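PDB 4LJ0: Nab2 from Chaetomium thermophilum, which binds polyadenosine RNA through tandem CCCH zinc fingers, three of which make up this fragment of the longer nuclear protein. Local coordinates for residues E2-N10 and A17-P25; L42-N53 and P57-G66. All coordinates share one frame; numbering follows the deposited sequence.

Interactions 1 and 2 are the closures of two separate CCCH zinc fingers, the first and last of the three in this fragment, and they follow each other along the chain with centres about 20 Å apart. Each pairs the segment carrying the first cysteine with the one carrying the histidine, and each holds its own zinc ion. The two still touch: Trp8 CZ3 lies 3.2 Å from Leu42 CD2, and Pro25 CB lies 3.7 Å from Pro57 CB, while Pro9 packs on both Leu42 and Pro57. RNA runs past both, with adenosine A3 of chain D beside Asn10 of interaction 1 and lying over one face of the Phe58 ring of interaction 2.

Interaction 1 of 2, residues E2-N10 and A17-P25; sequences EQDCKYWPN and AFRHPTMPP. With ZN (zinc ion), chain F; nucleotides of chain C; nucleotides of chain D.
Trp8 lies against Pro21, and its indole can be followed outward. CB points toward the 17-25 segment, and CG, anti to N (chi1 -171°), sets the indole against Pro21. CG approaches Pro21 CD, as does NE1, and CD1 reaches His20, 3.9 Å from ND1, the two rings meeting obliquely. Further out, CD2 and CE2 also lie by Pro21 CD, while CE3, CZ3 and the outermost CH2 lie by Pro21 CG, which also meets CZ2. That proline CG stands 3.6 Å from the centroid of the six-membered ring, almost on its normal, a CH-pi contact over the face. Pro9 CB takes the opposite face, so two prolines sandwich the indole. Met23 O lies at the ring edge near CZ2, and Trp8 CZ2 is 3.9 Å from Pro25 CD. With an alanine replacing the tryptophan, Pro21 and Pro9 would probably lose the flat surface between them, leaving a gap beside His20.

This wall flanks a CCCH zinc finger, in which Cys5 SG and His20 NE2 bind the zinc ion at 2.3 and 2.0 Å, with Cys11 and Cys16 completing the site. A single bridge of backbone ties the two ligand-bearing segments: Arg19 N gives a nearly straight bond to Gln3 O (2.8 Å), and Cys5 N returns one to Arg19 O. Nearby, the Tyr7 ring lays one face on the base of A2 of chain C.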
# COMPACT_ATOMS: atom_id res chain seq x y z
N GLU A 2 -13.16 7.51 -2.81
CA GLU A 2 -12.41 7.61 -1.57
C GLU A 2 -11.13 6.79 -1.62
O GLU A 2 -11.14 5.62 -2.02
CB GLU A 2 -13.26 7.13 -0.39
CG GLU A 2 -14.47 8.00 -0.11
CD GLU A 2 -14.09 9.40 0.35
OE1 GLU A 2 -12.94 9.59 0.79
OE2 GLU A 2 -14.95 10.30 0.27
N GLN A 3 -10.02 7.41 -1.23
CA GLN A 3 -8.74 6.73 -1.14
C GLN A 3 -8.41 6.46 0.32
O GLN A 3 -8.71 7.28 1.19
CB GLN A 3 -7.64 7.58 -1.78
CG GLN A 3 -7.62 7.54 -3.29
CD GLN A 3 -6.60 8.50 -3.88
OE1 GLN A 3 -6.93 9.63 -4.23
NE2 GLN A 3 -5.36 8.04 -4.00
N ASP A 4 -7.79 5.31 0.59
CA ASP A 4 -7.39 4.95 1.94
C ASP A 4 -6.22 5.81 2.40
O ASP A 4 -5.27 6.03 1.66
CB ASP A 4 -6.97 3.48 2.01
CG ASP A 4 -8.13 2.53 1.81
OD1 ASP A 4 -9.29 3.00 1.76
OD2 ASP A 4 -7.88 1.31 1.71
N CYS A 5 -6.31 6.30 3.64
CA CYS A 5 -5.17 6.96 4.26
C CYS A 5 -4.03 5.95 4.35
O CYS A 5 -4.22 4.85 4.87
CB CYS A 5 -5.55 7.47 5.65
SG CYS A 5 -4.22 8.33 6.50
N LYS A 6 -2.86 6.31 3.84
CA LYS A 6 -1.72 5.39 3.85
C LYS A 6 -0.96 5.45 5.17
O LYS A 6 -0.02 4.69 5.38
CB LYS A 6 -0.76 5.70 2.69
CG LYS A 6 0.00 7.00 2.81
CD LYS A 6 0.97 7.19 1.65
CE LYS A 6 1.76 8.48 1.79
NZ LYS A 6 2.71 8.70 0.65
N TYR A 7 -1.39 6.34 6.07
CA TYR A 7 -0.71 6.54 7.34
C TYR A 7 -1.42 5.83 8.48
O TYR A 7 -0.80 5.46 9.48
CB TYR A 7 -0.58 8.03 7.64
CG TYR A 7 0.28 8.76 6.64
CD1 TYR A 7 1.66 8.61 6.65
CD2 TYR A 7 -0.29 9.58 5.67
CE1 TYR A 7 2.45 9.27 5.73
CE2 TYR A 7 0.50 10.25 4.75
CZ TYR A 7 1.87 10.08 4.78
OH TYR A 7 2.67 10.73 3.87
N TRP A 8 -2.73 5.65 8.33
CA TRP A 8 -3.52 4.92 9.31
C TRP A 8 -2.88 3.54 9.49
O TRP A 8 -2.46 2.93 8.52
CB TRP A 8 -4.96 4.78 8.83
CG TRP A 8 -5.88 4.22 9.86
CD1 TRP A 8 -6.62 4.93 10.76
CD2 TRP A 8 -6.14 2.84 10.11
NE1 TRP A 8 -7.33 4.07 11.56
CE2 TRP A 8 -7.06 2.78 11.18
CE3 TRP A 8 -5.70 1.65 9.54
CZ2 TRP A 8 -7.54 1.57 11.69
CZ3 TRP A 8 -6.18 0.45 10.04
CH2 TRP A 8 -7.08 0.42 11.10
N PRO A 9 -2.82 3.04 10.74
CA PRO A 9 -3.35 3.57 12.00
C PRO A 9 -2.43 4.57 12.70
O PRO A 9 -2.54 4.75 13.91
CB PRO A 9 -3.49 2.30 12.85
CG PRO A 9 -2.33 1.47 12.42
CD PRO A 9 -2.13 1.75 10.95
N ASN A 10 -1.53 5.19 11.94
CA ASN A 10 -0.61 6.19 12.49
C ASN A 10 -0.74 7.53 11.77
O ASN A 10 0.26 8.16 11.43
CB ASN A 10 0.83 5.69 12.41
CG ASN A 10 1.07 4.47 13.28
OD1 ASN A 10 1.53 3.43 12.81
ND2 ASN A 10 0.76 4.59 14.56
N ALA A 17 -8.59 13.86 5.26
CA ALA A 17 -9.79 13.66 4.45
C ALA A 17 -9.78 12.30 3.76
O ALA A 17 -10.75 11.92 3.11
CB ALA A 17 -9.91 14.76 3.42
N PHE A 18 -8.67 11.57 3.88
CA PHE A 18 -8.59 10.24 3.31
C PHE A 18 -9.33 9.25 4.21
O PHE A 18 -9.58 9.53 5.38
CB PHE A 18 -7.12 9.83 3.11
CG PHE A 18 -6.43 10.60 2.01
CD1 PHE A 18 -6.00 11.90 2.22
CD2 PHE A 18 -6.22 10.03 0.77
CE1 PHE A 18 -5.37 12.61 1.22
CE2 PHE A 18 -5.60 10.73 -0.25
CZ PHE A 18 -5.17 12.03 -0.02
N ARG A 19 -9.68 8.10 3.65
CA ARG A 19 -10.52 7.14 4.35
C ARG A 19 -9.79 6.47 5.51
O ARG A 19 -8.72 5.88 5.32
CB ARG A 19 -11.00 6.08 3.36
CG ARG A 19 -12.23 5.30 3.80
CD ARG A 19 -12.53 4.19 2.82
NE ARG A 19 -13.91 3.71 2.92
CZ ARG A 19 -14.42 2.76 2.15
NH1 ARG A 19 -13.68 2.17 1.22
NH2 ARG A 19 -15.69 2.38 2.31
N HIS A 20 -10.37 6.57 6.70
CA HIS A 20 -9.90 5.81 7.86
C HIS A 20 -10.97 4.78 8.22
O HIS A 20 -12.15 5.11 8.24
CB HIS A 20 -9.69 6.73 9.07
CG HIS A 20 -8.63 7.76 8.87
ND1 HIS A 20 -8.09 8.48 9.92
CD2 HIS A 20 -8.01 8.20 7.75
CE1 HIS A 20 -7.18 9.32 9.45
NE2 HIS A 20 -7.11 9.17 8.14
N PRO A 21 -10.56 3.53 8.51
CA PRO A 21 -11.52 2.55 9.01
C PRO A 21 -12.26 3.07 10.24
O PRO A 21 -11.68 3.82 11.02
CB PRO A 21 -10.65 1.35 9.38
CG PRO A 21 -9.47 1.46 8.48
CD PRO A 21 -9.23 2.93 8.29
N THR A 22 -13.51 2.67 10.40
CA THR A 22 -14.31 3.13 11.53
C THR A 22 -13.76 2.58 12.84
O THR A 22 -13.57 3.32 13.80
CB THR A 22 -15.78 2.70 11.38
OG1 THR A 22 -16.26 3.05 10.08
CG2 THR A 22 -16.65 3.37 12.44
N MET A 23 -13.51 1.28 12.87
CA MET A 23 -13.07 0.61 14.10
C MET A 23 -11.58 0.79 14.34
O MET A 23 -10.79 0.68 13.40
CB MET A 23 -13.40 -0.88 14.03
CG MET A 23 -14.89 -1.15 13.97
SD MET A 23 -15.71 -0.56 15.46
CE MET A 23 -15.17 -1.80 16.64
N PRO A 24 -11.19 1.04 15.60
CA PRO A 24 -9.76 1.17 15.88
C PRO A 24 -9.02 -0.11 15.54
O PRO A 24 -9.65 -1.17 15.46
CB PRO A 24 -9.70 1.42 17.40
CG PRO A 24 -11.10 1.67 17.83
CD PRO A 24 -11.99 1.02 16.84
N PRO A 25 -7.70 -0.04 15.35
CA PRO A 25 -6.92 -1.24 15.04
C PRO A 25 -6.88 -2.19 16.22
O PRO A 25 -6.86 -1.73 17.36
CB PRO A 25 -5.53 -0.68 14.74
CG PRO A 25 -5.46 0.58 15.52
CD PRO A 25 -6.84 1.15 15.50
ZN ZN F . -5.36 9.91 7.64
P A C 2 6.98 14.48 6.34
OP1 A C 2 8.15 15.37 6.13
OP2 A C 2 6.83 13.26 5.49
O5' A C 2 7.00 14.02 7.86
C5' A C 2 5.79 13.69 8.54
C4' A C 2 5.93 12.43 9.36
O4' A C 2 4.64 12.13 9.96
C3' A C 2 6.33 11.19 8.57
O3' A C 2 7.09 10.32 9.40
C2' A C 2 4.98 10.56 8.22
O2' A C 2 5.03 9.17 7.97
C1' A C 2 4.15 10.89 9.46
N9 A C 2 2.72 11.07 9.22
C8 A C 2 1.69 10.60 9.99
N7 A C 2 0.50 10.94 9.55
C5 A C 2 0.77 11.69 8.42
C6 A C 2 -0.08 12.35 7.50
N6 A C 2 -1.41 12.34 7.59
N1 A C 2 0.50 13.02 6.48
C2 A C 2 1.83 13.03 6.40
N3 A C 2 2.73 12.46 7.20
C4 A C 2 2.13 11.80 8.20
P A D 3 6.25 7.35 13.19
OP1 A D 3 6.50 7.21 14.65
OP2 A D 3 7.40 7.56 12.27
O5' A D 3 5.45 6.07 12.68
C5' A D 3 4.52 5.40 13.52
C4' A D 3 5.10 4.17 14.18
O4' A D 3 4.58 2.97 13.52
C3' A D 3 6.63 4.05 14.15
O3' A D 3 7.11 3.56 15.40
C2' A D 3 6.88 3.02 13.05
O2' A D 3 8.09 2.31 13.18
C1' A D 3 5.66 2.12 13.20
N9 A D 3 5.35 1.34 11.99
C8 A D 3 5.07 1.78 10.72
N7 A D 3 4.86 0.81 9.86
C5 A D 3 5.03 -0.35 10.61
C6 A D 3 4.94 -1.72 10.29
N6 A D 3 4.66 -2.19 9.07
N1 A D 3 5.17 -2.61 11.27
C2 A D 3 5.45 -2.15 12.50
N3 A D 3 5.55 -0.90 12.92
C4 A D 3 5.33 -0.03 11.92
P A D 2 1.57 7.86 16.99
OP1 A D 2 1.22 6.44 17.27
OP2 A D 2 2.63 8.51 17.80
O5' A D 2 1.98 7.97 15.46
C5' A D 2 2.04 9.24 14.81
C4' A D 2 3.02 9.27 13.67
O4' A D 2 2.92 10.56 13.01
C3' A D 2 4.49 9.13 14.06
O3' A D 2 5.22 8.57 12.97
C2' A D 2 4.90 10.58 14.27
O2' A D 2 6.29 10.81 14.18
C1' A D 2 4.13 11.27 13.15
N9 A D 2 3.80 12.67 13.42
C8 A D 2 4.23 13.79 12.74
N7 A D 2 3.75 14.91 13.20
C5 A D 2 2.94 14.52 14.26
C6 A D 2 2.14 15.24 15.16
N6 A D 2 2.02 16.57 15.15
N1 A D 2 1.45 14.55 16.09
C2 A D 2 1.57 13.21 16.11
N3 A D 2 2.29 12.42 15.31
C4 A D 2 2.96 13.14 14.40

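Interaction 2 of 2, residues L42-N53 and P57-G66; sequences LKTPCKFRPCTN and PFLHEEGQRG. With ZN (zinc ion), chain H; ACT (acetate ion), chain J; nucleotides of chain D.
The zinc site of the last CCCH finger joins these segments: Cys46 SG, Cys51 SG and His60 NE2 bind the metal, at 2.0 Å for the histidine, and Cys56 is the fourth ligand. His60 is positioned from its other nitrogen by Glu31, which also forms a salt bridge with Arg65, whose guanidinium lies over the imidazole face.

Gln64 reaches across to the backbone of Cys46 and Phe48. Its CG is anti to the backbone N (chi1 -179°) and the chain runs on extended, bringing NE2 to Cys46 O at 2.8 Å and Phe48 O at 2.9 Å. Both acceptors lie in the amide plane, the second bond almost straight at 175°, yet the donor stands above each carbonyl plane. OE1 accepts from Glu61 N, so three bonds fix the rotation of the amide across its own type II turn, Glu61 to Gln64. Arg49 stacks its guanidinium on this amide, the planes 18° apart, and its NH2 bridges to Glu61 OE1 (3.2 Å) from above the carboxylate plane.

This finger, without helix or strand, meets two adenines through its backbone and aromatic side chains. Phe58 presents one face to Leu42 CD1, 3.8 Å from the ring centroid in a CH-pi contact, and the opposite face to the base of A3 of chain D, whose N6 bonds to Pro45 O and whose N1 accepts from Lys47 N. Phe48 lays one face against the base of A4 of chain D; Thr52 N donates to its N1, and its N6 donates to the zinc-bound Cys51 SG at 3.0 Å.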
# COMPACT_ATOMS: atom_id res chain seq x y z
N LEU A 42 -5.27 -5.49 10.78
CA LEU A 42 -4.44 -5.11 9.65
C LEU A 42 -4.00 -6.32 8.85
O LEU A 42 -3.87 -7.43 9.38
CB LEU A 42 -3.20 -4.33 10.11
CG LEU A 42 -3.40 -3.11 11.01
CD1 LEU A 42 -2.15 -2.23 10.95
CD2 LEU A 42 -4.63 -2.32 10.65
N LYS A 43 -3.76 -6.10 7.56
CA LYS A 43 -3.24 -7.12 6.66
C LYS A 43 -1.80 -6.80 6.30
O LYS A 43 -1.11 -7.62 5.69
CB LYS A 43 -4.11 -7.19 5.41
CG LYS A 43 -5.55 -7.53 5.71
CD LYS A 43 -6.37 -7.74 4.45
CE LYS A 43 -7.53 -8.68 4.72
NZ LYS A 43 -8.55 -8.10 5.62
N THR A 44 -1.35 -5.60 6.67
CA THR A 44 0.03 -5.19 6.44
C THR A 44 0.96 -5.90 7.42
O THR A 44 0.79 -5.78 8.63
CB THR A 44 0.18 -3.67 6.64
OG1 THR A 44 -0.69 -2.98 5.74
CG2 THR A 44 1.62 -3.23 6.38
N PRO A 45 1.94 -6.66 6.90
CA PRO A 45 2.88 -7.33 7.80
C PRO A 45 3.73 -6.38 8.65
O PRO A 45 4.13 -5.32 8.19
CB PRO A 45 3.78 -8.14 6.85
CG PRO A 45 3.47 -7.67 5.48
CD PRO A 45 2.09 -7.12 5.50
N CYS A 46 3.97 -6.78 9.90
CA CYS A 46 4.87 -6.04 10.78
C CYS A 46 6.30 -6.18 10.25
O CYS A 46 6.71 -7.26 9.83
CB CYS A 46 4.79 -6.59 12.20
SG CYS A 46 5.99 -5.88 13.33
N LYS A 47 7.04 -5.08 10.28
CA LYS A 47 8.37 -5.03 9.67
C LYS A 47 9.48 -5.40 10.65
O LYS A 47 10.62 -5.59 10.25
CB LYS A 47 8.64 -3.63 9.10
CG LYS A 47 8.71 -2.53 10.15
CD LYS A 47 8.86 -1.15 9.53
CE LYS A 47 8.89 -0.07 10.60
NZ LYS A 47 9.14 1.29 10.03
N PHE A 48 9.14 -5.50 11.94
CA PHE A 48 10.15 -5.76 12.97
C PHE A 48 10.37 -7.25 13.20
O PHE A 48 9.42 -8.02 13.31
CB PHE A 48 9.74 -5.09 14.28
CG PHE A 48 9.72 -3.59 14.21
CD1 PHE A 48 10.88 -2.86 14.41
CD2 PHE A 48 8.54 -2.91 13.93
CE1 PHE A 48 10.86 -1.49 14.34
CE2 PHE A 48 8.53 -1.54 13.86
CZ PHE A 48 9.69 -0.82 14.06
N ARG A 49 11.64 -7.64 13.27
CA ARG A 49 12.01 -9.03 13.50
C ARG A 49 13.15 -9.12 14.51
O ARG A 49 14.30 -8.89 14.16
CB ARG A 49 12.42 -9.70 12.19
CG ARG A 49 11.28 -9.86 11.21
CD ARG A 49 11.62 -10.82 10.09
NE ARG A 49 10.47 -11.03 9.21
CZ ARG A 49 9.50 -11.91 9.41
NH1 ARG A 49 9.52 -12.70 10.48
NH2 ARG A 49 8.51 -12.02 8.54
N PRO A 50 12.83 -9.46 15.77
CA PRO A 50 11.49 -9.71 16.32
C PRO A 50 10.73 -8.42 16.61
O PRO A 50 11.35 -7.37 16.78
CB PRO A 50 11.80 -10.42 17.64
CG PRO A 50 13.10 -9.88 18.05
CD PRO A 50 13.88 -9.66 16.79
N CYS A 51 9.40 -8.50 16.65
CA CYS A 51 8.58 -7.39 17.10
C CYS A 51 8.35 -7.50 18.60
O CYS A 51 7.91 -8.55 19.08
CB CYS A 51 7.23 -7.38 16.37
SG CYS A 51 6.06 -6.18 17.06
N THR A 52 8.65 -6.44 19.33
CA THR A 52 8.52 -6.44 20.79
C THR A 52 7.51 -5.40 21.28
O THR A 52 7.46 -5.08 22.46
CB THR A 52 9.88 -6.19 21.46
OG1 THR A 52 10.40 -4.93 21.02
CG2 THR A 52 10.85 -7.30 21.11
N ASN A 53 6.71 -4.88 20.36
CA ASN A 53 5.59 -4.03 20.72
C ASN A 53 4.37 -4.91 20.97
O ASN A 53 3.78 -5.44 20.03
CB ASN A 53 5.32 -3.01 19.61
CG ASN A 53 4.11 -2.15 19.88
OD1 ASN A 53 3.47 -2.26 20.92
ND2 ASN A 53 3.79 -1.27 18.93
N PRO A 57 -0.36 -3.40 16.07
CA PRO A 57 -1.57 -3.75 15.32
C PRO A 57 -1.29 -4.44 13.99
O PRO A 57 -2.20 -4.94 13.34
CB PRO A 57 -2.21 -2.39 15.05
CG PRO A 57 -1.05 -1.47 14.94
CD PRO A 57 -0.04 -1.97 15.93
N PHE A 58 -0.03 -4.48 13.59
CA PHE A 58 0.31 -5.05 12.30
C PHE A 58 0.22 -6.58 12.33
O PHE A 58 -0.03 -7.18 13.37
CB PHE A 58 1.67 -4.55 11.84
CG PHE A 58 1.67 -3.08 11.51
CD1 PHE A 58 1.94 -2.13 12.47
CD2 PHE A 58 1.35 -2.66 10.23
CE1 PHE A 58 1.92 -0.78 12.17
CE2 PHE A 58 1.32 -1.31 9.92
CZ PHE A 58 1.61 -0.37 10.89
N LEU A 59 0.41 -7.19 11.17
CA LEU A 59 0.22 -8.63 11.00
C LEU A 59 1.54 -9.36 11.23
O LEU A 59 2.54 -9.07 10.58
CB LEU A 59 -0.31 -8.92 9.60
CG LEU A 59 -0.55 -10.37 9.19
CD1 LEU A 59 -1.66 -10.99 10.02
CD2 LEU A 59 -0.89 -10.45 7.71
N HIS A 60 1.53 -10.32 12.16
CA HIS A 60 2.73 -11.07 12.51
C HIS A 60 2.64 -12.52 12.08
O HIS A 60 1.55 -13.10 12.04
CB HIS A 60 2.95 -11.00 14.03
CG HIS A 60 3.04 -9.61 14.55
ND1 HIS A 60 1.92 -8.88 14.94
CD2 HIS A 60 4.10 -8.79 14.73
CE1 HIS A 60 2.30 -7.69 15.34
NE2 HIS A 60 3.61 -7.60 15.23
N GLU A 61 3.79 -13.11 11.76
CA GLU A 61 3.89 -14.53 11.45
C GLU A 61 4.23 -15.30 12.73
O GLU A 61 4.63 -14.70 13.73
CB GLU A 61 4.98 -14.78 10.42
CG GLU A 61 4.74 -14.10 9.08
CD GLU A 61 5.85 -14.37 8.08
OE1 GLU A 61 6.94 -14.81 8.51
OE2 GLU A 61 5.63 -14.15 6.87
N GLU A 62 4.09 -16.62 12.69
CA GLU A 62 4.43 -17.44 13.85
C GLU A 62 5.92 -17.33 14.13
O GLU A 62 6.75 -17.58 13.26
CB GLU A 62 4.02 -18.90 13.64
CG GLU A 62 4.73 -19.63 12.51
CD GLU A 62 4.23 -21.05 12.33
OE1 GLU A 62 4.45 -21.63 11.24
OE2 GLU A 62 3.62 -21.59 13.27
N GLY A 63 6.25 -16.91 15.35
CA GLY A 63 7.64 -16.78 15.77
C GLY A 63 8.20 -15.38 15.61
O GLY A 63 9.31 -15.10 16.05
N GLN A 64 7.43 -14.49 14.98
CA GLN A 64 7.90 -13.13 14.74
C GLN A 64 7.86 -12.29 16.02
O GLN A 64 8.61 -11.33 16.17
CB GLN A 64 7.07 -12.45 13.65
CG GLN A 64 7.53 -11.03 13.34
CD GLN A 64 6.88 -10.46 12.10
OE1 GLN A 64 6.00 -11.08 11.50
NE2 GLN A 64 7.31 -9.27 11.70
N ARG A 65 6.97 -12.65 16.94
CA ARG A 65 6.85 -11.94 18.20
C ARG A 65 8.04 -12.26 19.09
O ARG A 65 8.50 -13.40 19.13
CB ARG A 65 5.56 -12.35 18.92
CG ARG A 65 4.29 -11.97 18.19
CD ARG A 65 3.87 -10.55 18.49
NE ARG A 65 2.47 -10.33 18.18
CZ ARG A 65 1.77 -9.27 18.56
NH1 ARG A 65 2.33 -8.30 19.26
NH2 ARG A 65 0.49 -9.18 18.22
N GLY A 66 8.53 -11.25 19.80
CA GLY A 66 9.68 -11.41 20.67
C GLY A 66 9.49 -10.72 22.01
O GLY A 66 10.40 -10.76 22.85
ZN ZN H . 4.72 -5.97 15.29
C ACT J . -4.32 -2.92 6.63
O ACT J . -3.90 -1.88 7.18
OXT ACT J . -3.44 -3.71 6.23
CH3 ACT J . -5.79 -3.18 6.44
P A D 4 8.19 4.40 16.25
OP1 A D 4 7.67 4.52 17.64
OP2 A D 4 8.58 5.62 15.51
O5' A D 4 9.48 3.46 16.28
C5' A D 4 10.75 3.99 16.63
C4' A D 4 11.73 2.91 17.01
O4' A D 4 11.16 2.08 18.06
C3' A D 4 12.09 1.92 15.91
O3' A D 4 13.07 2.41 15.02
C2' A D 4 12.53 0.70 16.71
O2' A D 4 13.85 0.85 17.20
C1' A D 4 11.56 0.74 17.88
N9 A D 4 10.35 -0.07 17.61
C8 A D 4 9.12 0.38 17.18
N7 A D 4 8.24 -0.58 17.03
C5 A D 4 8.93 -1.73 17.37
C6 A D 4 8.55 -3.08 17.41
N6 A D 4 7.33 -3.50 17.09
N1 A D 4 9.48 -3.98 17.80
C2 A D 4 10.71 -3.55 18.12
N3 A D 4 11.18 -2.30 18.13
C4 A D 4 10.23 -1.43 17.73
P A D 3 6.25 7.35 13.19
OP1 A D 3 6.50 7.21 14.65
OP2 A D 3 7.40 7.56 12.27
O5' A D 3 5.45 6.07 12.68
C5' A D 3 4.52 5.40 13.52
C4' A D 3 5.10 4.17 14.18
O4' A D 3 4.58 2.97 13.52
C3' A D 3 6.63 4.05 14.15
O3' A D 3 7.11 3.56 15.40
C2' A D 3 6.88 3.02 13.05
O2' A D 3 8.09 2.31 13.18
C1' A D 3 5.66 2.12 13.20
N9 A D 3 5.35 1.34 11.99
C8 A D 3 5.07 1.78 10.72
N7 A D 3 4.86 0.81 9.86
C5 A D 3 5.03 -0.35 10.61
C6 A D 3 4.94 -1.72 10.29
N6 A D 3 4.66 -2.19 9.07
N1 A D 3 5.17 -2.61 11.27
C2 A D 3 5.45 -2.15 12.50
N3 A D 3 5.55 -0.90 12.92
C4 A D 3 5.33 -0.03 11.92
O HOH W 1 -4.67 -5.46 13.68
O HOH W 2 5.10 -8.11 19.89